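Local coordinates for protein aminotransferase class-III (PDB 5GHG) that probably transfers amino groups between amines and keto compounds with a pyridoxal phosphate cofactor, held here in its pyridoxamine form, as an omega-transaminase of class III, at residues Phe299-Glu303 against Arg304-Pro308; Thr124-Lys127 against Leu128-Arg132; Gln366-Pro369 against Leu370-Glu373. The protein carries 1 engineered substitution. All blocks are in the same frame, centred on the assembly; numbering follows the deposited sequence.

Along the chain, interaction 2 comes first, inside helix 118-135, which follows strand 111-115. Interaction 1 comes next, where strand 297-301 ends and helix 303-306 begins. Interaction 3 is last, in the turn between helix 347-363 and strand 371-377. Each contact is local and closes no long loop. They run in series, and none nests in or crosses another. Interactions 1 and 2 touch. Arg132 probably hydrogen-bonds the backbone oxygens of Arg304 and Val305, and Phe299 packs on Val125, which joins helix 118-135 to the sheet containing strand 297-301. Interaction 3, centred about 45 Å from the centre of interaction 1, leads into strand 371-377, an outermost strand of this chain's second sheet.

Interaction 1. Residues Phe299-Glu303 against Arg304-Pro308; sequences FLINE and RVYAP
The Tyr306 ring has Ile301 CD1 and Glu303 OE2 at its edge, both near its plane. Glu303 OE2 comes within 4.0 Å of Tyr306 CD2, and the carboxylate plane stands 76° from the ring. Outside the segments, Lys111 makes a cation-pi contact with this ring, and Ser110 hydrogen-bonds Glu303 OE2. Ile301 also reaches the root of the tyrosine: its CD1 lies 3.7 Å from Tyr306 CB. The body of Ile301 meets Val305, with CB 3.9 Å from Val305 CG1, and the two side chains cross at about a right angle.

The motif is a helix N-cap at the end of a strand. Strand 297-301 stops, Asn302 takes the cap position, and helix 303-306 starts. Val305 N donates to Asn302 OD1 at 3.0 Å. The N-H points at the oxygen at 162°, and the donor sits nearly along the C=O axis. Asn302 CG stands between the backbone N and the carbonyl carbon (chi1 66°), which turns OD1 back over the first turn. There Asn302 OD1 also touches Val305 CG2 at 3.3 Å. The other end of the amide, ND2, is held by Asp281, which also forms a salt bridge with Arg304.

Two backbone bonds build the first turn. Tyr306 N donates to Asn302 O at 2.9 Å. Ala307 N donates to Glu303 O at 2.7 Å.

Interaction 2. Residues Thr124-Lys127 against Leu128-Arg132; sequences TVVK and LIWYR
Val126 and Trp130 make the aromatic contact, one helical turn apart. The two side chains lie alongside each other and point the same way. Val126 CG1 rests over one face of the indole, 3.9 Å from the centroid of the six-membered ring and 25° off its normal. This is a CH-pi contact, displaced toward the rim, with Val126 CG1 3.6 Å from Trp130 CZ2. Trp130 CG is anti to its carbonyl carbon (chi1 -68°), and this folds the indole back over the preceding turn.

The aliphatic contact is Val125 with Ile129. Val125 CG1 meets Ile129 CD1 at 3.8 Å, and Ile129 CG1 lies 3.2 Å from Val125 O. Both side chains pack on Ile256 of the central sheet.

The backbone contacts are ordinary alpha-helical bonds of helix 118-135. Leu128 N donates to Thr124 O at 2.8 Å, and Tyr131 N to Lys127 O at 2.9 Å.

Trp130 NE1 donates to Lys142 O, and Lys127 NZ to Val154 O of the second subunit. Phe171 of the second subunit packs on Trp130, meets the ring of Tyr131 and makes a cation-pi contact with Lys127.

The chemistry divides the helix by side. Val125 and Ile129 face the sheet, while Val126, Lys127, Trp130 and Tyr131 meet the second subunit. The indole is held by its face and by its N-H, which should restrict its rotation.

Interaction 3. Residues Gln366-Pro369 against Leu370-Glu373; sequences QDHP and LVGE
His368 ND1 accepts a hydrogen bond from Leu370 N at 3.1 Å. The bond is nearly straight, at 166°, and the donor lies close to the imidazole plane, 14° out of it. ND1 therefore acts as an acceptor here. This is consistent with the ring proton sitting on NE2, which is hydrogen-bonded to Asn448 OD1. The ring is thus held at both nitrogens.

The torsions explain the fit. His368 CG is anti to the backbone N (chi1 -165°), which brings the ring alongside the turn. Pro369 CD lies over one face, 3.2 Å above the plane and toward the rim. Leu370 CA is at the ring edge. The His368 and Leu370 side chains run side by side, with His368 ND1 3.6 Å from Leu370 CB.

His368 to Val371 form a type I beta turn. Val371 N donates to His368 O at 3.1 Å. Val371 CG2 touches His368 CB at 3.8 Å. A water lies near both Gln366 O and Val371 O, but its bonding is doubtful.

The turn carries the chain from the loop after helix 347-363 into strand 371-377. Gly372 and Glu373 both face Glu384 in a classic beta bulge against strand 380-385. His368, Leu370 and Val371 pack on helix 433-455.

Interaction 1. Residues Phe299-Glu303 against Arg304-Pro308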
loop_
_atom_site.group_PDB
_atom_site.type_symbol
_atom_site.label_atom_id
_atom_site.label_comp_id
_atom_site.label_asym_id
_atom_site.label_seq_id
_atom_site.Cartn_x
_atom_site.Cartn_y
_atom_site.Cartn_z
ATOM N N PHE B 299 9.689 -9.169 0.948
ATOM C CA PHE B 299 10.402 -9.901 -0.089
ATOM C C PHE B 299 11.793 -10.262 0.418
ATOM O O PHE B 299 12.369 -9.569 1.267
ATOM C CB PHE B 299 10.440 -9.147 -1.416
ATOM C CG PHE B 299 11.135 -7.806 -1.367
ATOM C CD1 PHE B 299 10.426 -6.648 -1.073
ATOM C CD2 PHE B 299 12.496 -7.703 -1.682
ATOM C CE1 PHE B 299 11.057 -5.413 -1.070
ATOM C CE2 PHE B 299 13.140 -6.475 -1.661
ATOM C CZ PHE B 299 12.427 -5.327 -1.357
ATOM N N LEU B 300 12.294 -11.388 -0.070
ATOM C CA LEU B 300 13.632 -11.873 0.237
ATOM C C LEU B 300 14.497 -11.740 -1.008
ATOM O O LEU B 300 14.013 -11.939 -2.135
ATOM C CB LEU B 300 13.584 -13.339 0.655
ATOM C CG LEU B 300 12.913 -13.635 2.005
ATOM C CD1 LEU B 300 12.503 -15.089 2.064
ATOM C CD2 LEU B 300 13.920 -13.344 3.087
ATOM N N ILE B 301 15.779 -11.434 -0.809
ATOM C CA ILE B 301 16.722 -11.427 -1.920
ATOM C C ILE B 301 17.931 -12.271 -1.559
ATOM O O ILE B 301 18.325 -12.360 -0.386
ATOM C CB ILE B 301 17.159 -9.994 -2.311
ATOM C CG1 ILE B 301 17.951 -9.359 -1.187
ATOM C CG2 ILE B 301 15.940 -9.131 -2.648
ATOM C CD1 ILE B 301 18.518 -8.007 -1.559
ATOM N N ASN B 302 18.535 -12.886 -2.573
ATOM C CA ASN B 302 19.691 -13.729 -2.303
ATOM C C ASN B 302 20.970 -12.895 -2.357
ATOM O O ASN B 302 20.942 -11.666 -2.542
ATOM C CB ASN B 302 19.714 -14.927 -3.239
ATOM C CG ASN B 302 19.926 -14.554 -4.692
ATOM O OD1 ASN B 302 20.194 -13.408 -5.023
ATOM N ND2 ASN B 302 19.829 -15.537 -5.562
ATOM N N GLU B 303 22.112 -13.555 -2.156
ATOM C CA GLU B 303 23.372 -12.828 -2.100
ATOM C C GLU B 303 23.747 -12.258 -3.475
ATOM O O GLU B 303 24.285 -11.154 -3.564
ATOM C CB GLU B 303 24.481 -13.741 -1.567
ATOM C CG GLU B 303 25.812 -13.025 -1.329
ATOM C CD GLU B 303 25.721 -11.946 -0.255
ATOM O OE1 GLU B 303 26.504 -10.983 -0.331
ATOM O OE2 GLU B 303 24.861 -12.047 0.670
ATOM N N ARG B 304 23.451 -12.996 -4.538
ATOM C CA ARG B 304 23.672 -12.501 -5.885
ATOM C C ARG B 304 23.033 -11.130 -6.083
ATOM O O ARG B 304 23.657 -10.209 -6.611
ATOM C CB ARG B 304 23.113 -13.503 -6.899
ATOM C CG ARG B 304 23.150 -13.067 -8.354
ATOM C CD ARG B 304 22.304 -13.995 -9.189
ATOM N NE ARG B 304 22.380 -13.711 -10.618
ATOM C CZ ARG B 304 21.646 -14.320 -11.539
ATOM N NH1 ARG B 304 20.758 -15.242 -11.180
ATOM N NH2 ARG B 304 21.796 -14.005 -12.818
ATOM N N VAL B 305 21.775 -10.977 -5.641
ATOM C CA VAL B 305 21.105 -9.693 -5.750
ATOM C C VAL B 305 21.693 -8.692 -4.779
ATOM O O VAL B 305 21.932 -7.533 -5.134
ATOM C CB VAL B 305 19.586 -9.860 -5.535
ATOM C CG1 VAL B 305 18.883 -8.507 -5.497
ATOM C CG2 VAL B 305 18.990 -10.754 -6.620
ATOM N N TYR B 306 21.930 -9.112 -3.537
ATOM C CA TYR B 306 22.307 -8.178 -2.478
ATOM C C TYR B 306 23.754 -7.680 -2.617
ATOM O O TYR B 306 24.034 -6.543 -2.249
ATOM C CB TYR B 306 22.119 -8.830 -1.109
ATOM C CG TYR B 306 22.472 -7.936 0.064
ATOM C CD1 TYR B 306 21.703 -6.829 0.383
ATOM C CD2 TYR B 306 23.585 -8.221 0.866
ATOM C CE1 TYR B 306 22.023 -6.013 1.461
ATOM C CE2 TYR B 306 23.918 -7.417 1.942
ATOM C CZ TYR B 306 23.135 -6.315 2.236
ATOM O OH TYR B 306 23.475 -5.511 3.303
ATOM N N ALA B 307 24.654 -8.506 -3.140
ATOM C CA ALA B 307 26.093 -8.181 -3.126
ATOM C C ALA B 307 26.415 -6.795 -3.705
ATOM O O ALA B 307 27.080 -6.013 -3.018
ATOM C CB ALA B 307 26.870 -9.267 -3.867
ATOM N N PRO B 308 25.968 -6.441 -4.924
ATOM C CA PRO B 308 26.328 -5.109 -5.459
ATOM C C PRO B 308 25.635 -3.937 -4.777
ATOM O O PRO B 308 26.067 -2.800 -4.970
ATOM C CB PRO B 308 25.913 -5.194 -6.936
ATOM C CG PRO B 308 24.874 -6.270 -6.986
ATOM C CD PRO B 308 25.234 -7.251 -5.904
#

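Interaction 2. Residues Thr124-Lys127 against Leu128-Arg132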
loop_
_atom_site.group_PDB
_atom_site.type_symbol
_atom_site.label_atom_id
_atom_site.label_comp_id
_atom_site.label_asym_id
_atom_site.label_seq_id
_atom_site.Cartn_x
_atom_site.Cartn_y
_atom_site.Cartn_z
ATOM N N THR B 124 8.676 -2.079 -5.004
ATOM C CA THR B 124 10.006 -1.887 -4.455
ATOM C C THR B 124 11.032 -2.833 -5.110
ATOM O O THR B 124 12.185 -2.448 -5.311
ATOM C CB THR B 124 9.977 -2.107 -2.943
ATOM O OG1 THR B 124 9.008 -1.235 -2.380
ATOM C CG2 THR B 124 11.349 -1.849 -2.304
ATOM N N VAL B 125 10.640 -4.066 -5.397
ATOM C CA VAL B 125 11.547 -4.970 -6.102
ATOM C C VAL B 125 11.983 -4.353 -7.433
ATOM O O VAL B 125 13.170 -4.365 -7.780
ATOM C CB VAL B 125 10.912 -6.362 -6.303
ATOM C CG1 VAL B 125 11.709 -7.172 -7.327
ATOM C CG2 VAL B 125 10.869 -7.119 -4.958
ATOM N N VAL B 126 11.023 -3.805 -8.202
ATOM C CA VAL B 126 11.369 -3.192 -9.474
ATOM C C VAL B 126 12.345 -2.024 -9.252
ATOM O O VAL B 126 13.336 -1.866 -9.986
ATOM C CB VAL B 126 10.116 -2.728 -10.227
ATOM C CG1 VAL B 126 10.533 -1.923 -11.473
ATOM C CG2 VAL B 126 9.265 -3.941 -10.652
ATOM N N LYS B 127 12.077 -1.198 -8.239
ATOM C CA LYS B 127 12.939 -0.063 -7.940
ATOM C C LYS B 127 14.343 -0.534 -7.547
ATOM O O LYS B 127 15.351 0.041 -7.989
ATOM C CB LYS B 127 12.327 0.767 -6.802
ATOM C CG LYS B 127 12.730 2.207 -6.793
ATOM C CD LYS B 127 11.789 3.060 -5.947
ATOM C CE LYS B 127 12.112 2.992 -4.510
ATOM N NZ LYS B 127 11.470 4.121 -3.778
ATOM N N LEU B 128 14.416 -1.555 -6.709
ATOM C CA LEU B 128 15.699 -2.088 -6.276
ATOM C C LEU B 128 16.488 -2.637 -7.467
ATOM O O LEU B 128 17.695 -2.431 -7.566
ATOM C CB LEU B 128 15.483 -3.171 -5.222
ATOM C CG LEU B 128 16.661 -3.949 -4.639
ATOM C CD1 LEU B 128 16.203 -4.643 -3.363
ATOM C CD2 LEU B 128 17.208 -4.985 -5.653
ATOM N N ILE B 129 15.801 -3.301 -8.391
ATOM C CA ILE B 129 16.463 -3.854 -9.574
ATOM C C ILE B 129 17.046 -2.743 -10.441
ATOM O O ILE B 129 18.181 -2.852 -10.929
ATOM C CB ILE B 129 15.480 -4.743 -10.353
ATOM C CG1 ILE B 129 15.264 -6.046 -9.585
ATOM C CG2 ILE B 129 15.999 -5.040 -11.775
ATOM C CD1 ILE B 129 14.166 -6.883 -10.154
ATOM N N TRP B 130 16.294 -1.649 -10.646
ATOM C CA TRP B 130 16.823 -0.537 -11.426
ATOM C C TRP B 130 18.029 0.109 -10.728
ATOM O O TRP B 130 19.044 0.427 -11.364
ATOM C CB TRP B 130 15.748 0.516 -11.674
ATOM C CG TRP B 130 14.660 0.086 -12.550
ATOM C CD1 TRP B 130 14.622 -1.031 -13.326
ATOM C CD2 TRP B 130 13.418 0.769 -12.769
ATOM N NE1 TRP B 130 13.438 -1.090 -14.012
ATOM C CE2 TRP B 130 12.679 0.003 -13.692
ATOM C CE3 TRP B 130 12.870 1.955 -12.276
ATOM C CZ2 TRP B 130 11.402 0.375 -14.126
ATOM C CZ3 TRP B 130 11.598 2.338 -12.716
ATOM C CH2 TRP B 130 10.881 1.544 -13.627
ATOM N N TYR B 131 17.904 0.338 -9.429
ATOM C CA TYR B 131 19.007 0.857 -8.641
ATOM C C TYR B 131 20.233 -0.045 -8.764
ATOM O O TYR B 131 21.348 0.429 -8.982
ATOM C CB TYR B 131 18.562 0.970 -7.171
ATOM C CG TYR B 131 19.603 1.524 -6.260
ATOM C CD1 TYR B 131 19.701 2.888 -6.026
ATOM C CD2 TYR B 131 20.509 0.675 -5.622
ATOM C CE1 TYR B 131 20.655 3.392 -5.162
ATOM C CE2 TYR B 131 21.475 1.166 -4.786
ATOM C CZ TYR B 131 21.545 2.525 -4.553
ATOM O OH TYR B 131 22.521 3.011 -3.714
ATOM N N ARG B 132 20.013 -1.353 -8.677
ATOM C CA ARG B 132 21.091 -2.324 -8.726
ATOM C C ARG B 132 21.795 -2.327 -10.094
ATOM O O ARG B 132 23.022 -2.385 -10.163
ATOM C CB ARG B 132 20.528 -3.710 -8.404
ATOM C CG ARG B 132 21.526 -4.842 -8.445
ATOM C CD ARG B 132 20.865 -6.184 -8.140
ATOM N NE ARG B 132 21.803 -7.293 -8.239
ATOM C CZ ARG B 132 22.115 -7.922 -9.366
ATOM N NH1 ARG B 132 21.563 -7.565 -10.518
ATOM N NH2 ARG B 132 22.982 -8.917 -9.345
#

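Interaction 3. Residues Gln366-Pro369 against Leu370-Glu373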
loop_
_atom_site.group_PDB
_atom_site.type_symbol
_atom_site.label_atom_id
_atom_site.label_comp_id
_atom_site.label_asym_id
_atom_site.label_seq_id
_atom_site.Cartn_x
_atom_site.Cartn_y
_atom_site.Cartn_z
ATOM N N GLN B 366 -15.357 -33.474 -13.923
ATOM C CA GLN B 366 -14.819 -33.144 -15.237
ATOM C C GLN B 366 -15.789 -33.487 -16.362
ATOM O O GLN B 366 -15.782 -32.829 -17.402
ATOM C CB GLN B 366 -13.504 -33.902 -15.474
ATOM C CG GLN B 366 -12.333 -33.242 -14.803
ATOM C CD GLN B 366 -11.074 -34.065 -14.927
ATOM O OE1 GLN B 366 -11.103 -35.301 -14.821
ATOM N NE2 GLN B 366 -9.959 -33.382 -15.150
ATOM N N ASP B 367 -16.587 -34.537 -16.187
ATOM C CA ASP B 367 -17.532 -34.956 -17.204
ATOM C C ASP B 367 -18.861 -34.207 -17.135
ATOM O O ASP B 367 -19.740 -34.468 -17.957
ATOM C CB ASP B 367 -17.773 -36.464 -17.103
ATOM C CG ASP B 367 -18.265 -36.886 -15.716
ATOM O OD1 ASP B 367 -18.186 -36.061 -14.755
ATOM O OD2 ASP B 367 -18.718 -38.049 -15.583
ATOM N N HIS B 368 -19.036 -33.296 -16.180
ATOM C CA HIS B 368 -20.265 -32.515 -16.152
ATOM C C HIS B 368 -20.406 -31.717 -17.446
ATOM O O HIS B 368 -19.419 -31.175 -17.956
ATOM C CB HIS B 368 -20.286 -31.563 -14.944
ATOM C CG HIS B 368 -21.638 -30.991 -14.658
ATOM N ND1 HIS B 368 -22.159 -29.930 -15.361
ATOM C CD2 HIS B 368 -22.599 -31.365 -13.771
ATOM C CE1 HIS B 368 -23.369 -29.650 -14.910
ATOM N NE2 HIS B 368 -23.660 -30.510 -13.945
ATOM N N PRO B 369 -21.624 -31.579 -17.983
ATOM C CA PRO B 369 -21.778 -30.870 -19.263
ATOM C C PRO B 369 -21.347 -29.410 -19.232
ATOM O O PRO B 369 -21.074 -28.843 -20.293
ATOM C CB PRO B 369 -23.280 -30.994 -19.562
ATOM C CG PRO B 369 -23.910 -31.384 -18.269
ATOM C CD PRO B 369 -22.881 -32.187 -17.530
ATOM N N LEU B 370 -21.264 -28.788 -18.058
ATOM C CA LEU B 370 -20.873 -27.387 -17.953
ATOM C C LEU B 370 -19.398 -27.177 -17.638
ATOM O O LEU B 370 -18.959 -26.031 -17.530
ATOM C CB LEU B 370 -21.711 -26.694 -16.880
ATOM C CG LEU B 370 -23.168 -26.432 -17.232
ATOM C CD1 LEU B 370 -23.846 -25.714 -16.072
ATOM C CD2 LEU B 370 -23.263 -25.601 -18.495
ATOM N N VAL B 371 -18.624 -28.240 -17.465
ATOM C CA VAL B 371 -17.255 -28.109 -16.967
ATOM C C VAL B 371 -16.301 -28.273 -18.165
ATOM O O VAL B 371 -16.219 -29.349 -18.759
ATOM C CB VAL B 371 -16.964 -29.099 -15.862
ATOM C CG1 VAL B 371 -15.459 -29.115 -15.538
ATOM C CG2 VAL B 371 -17.763 -28.739 -14.597
ATOM N N GLY B 372 -15.583 -27.206 -18.508
ATOM C CA GLY B 372 -14.604 -27.281 -19.572
ATOM C C GLY B 372 -13.277 -27.827 -19.092
ATOM O O GLY B 372 -12.640 -28.625 -19.785
ATOM N N GLU B 373 -12.842 -27.398 -17.906
ATOM C CA GLU B 373 -11.577 -27.871 -17.331
ATOM C C GLU B 373 -11.621 -27.765 -15.828
ATOM O O GLU B 373 -12.130 -26.780 -15.275
ATOM C CB GLU B 373 -10.388 -27.024 -17.842
ATOM C CG GLU B 373 -9.048 -27.443 -17.232
ATOM C CD GLU B 373 -7.864 -26.629 -17.750
ATOM O OE1 GLU B 373 -7.954 -25.380 -17.784
ATOM O OE2 GLU B 373 -6.850 -27.227 -18.137
HETATM O O HOH W 1 -14.054 -31.376 -18.549
#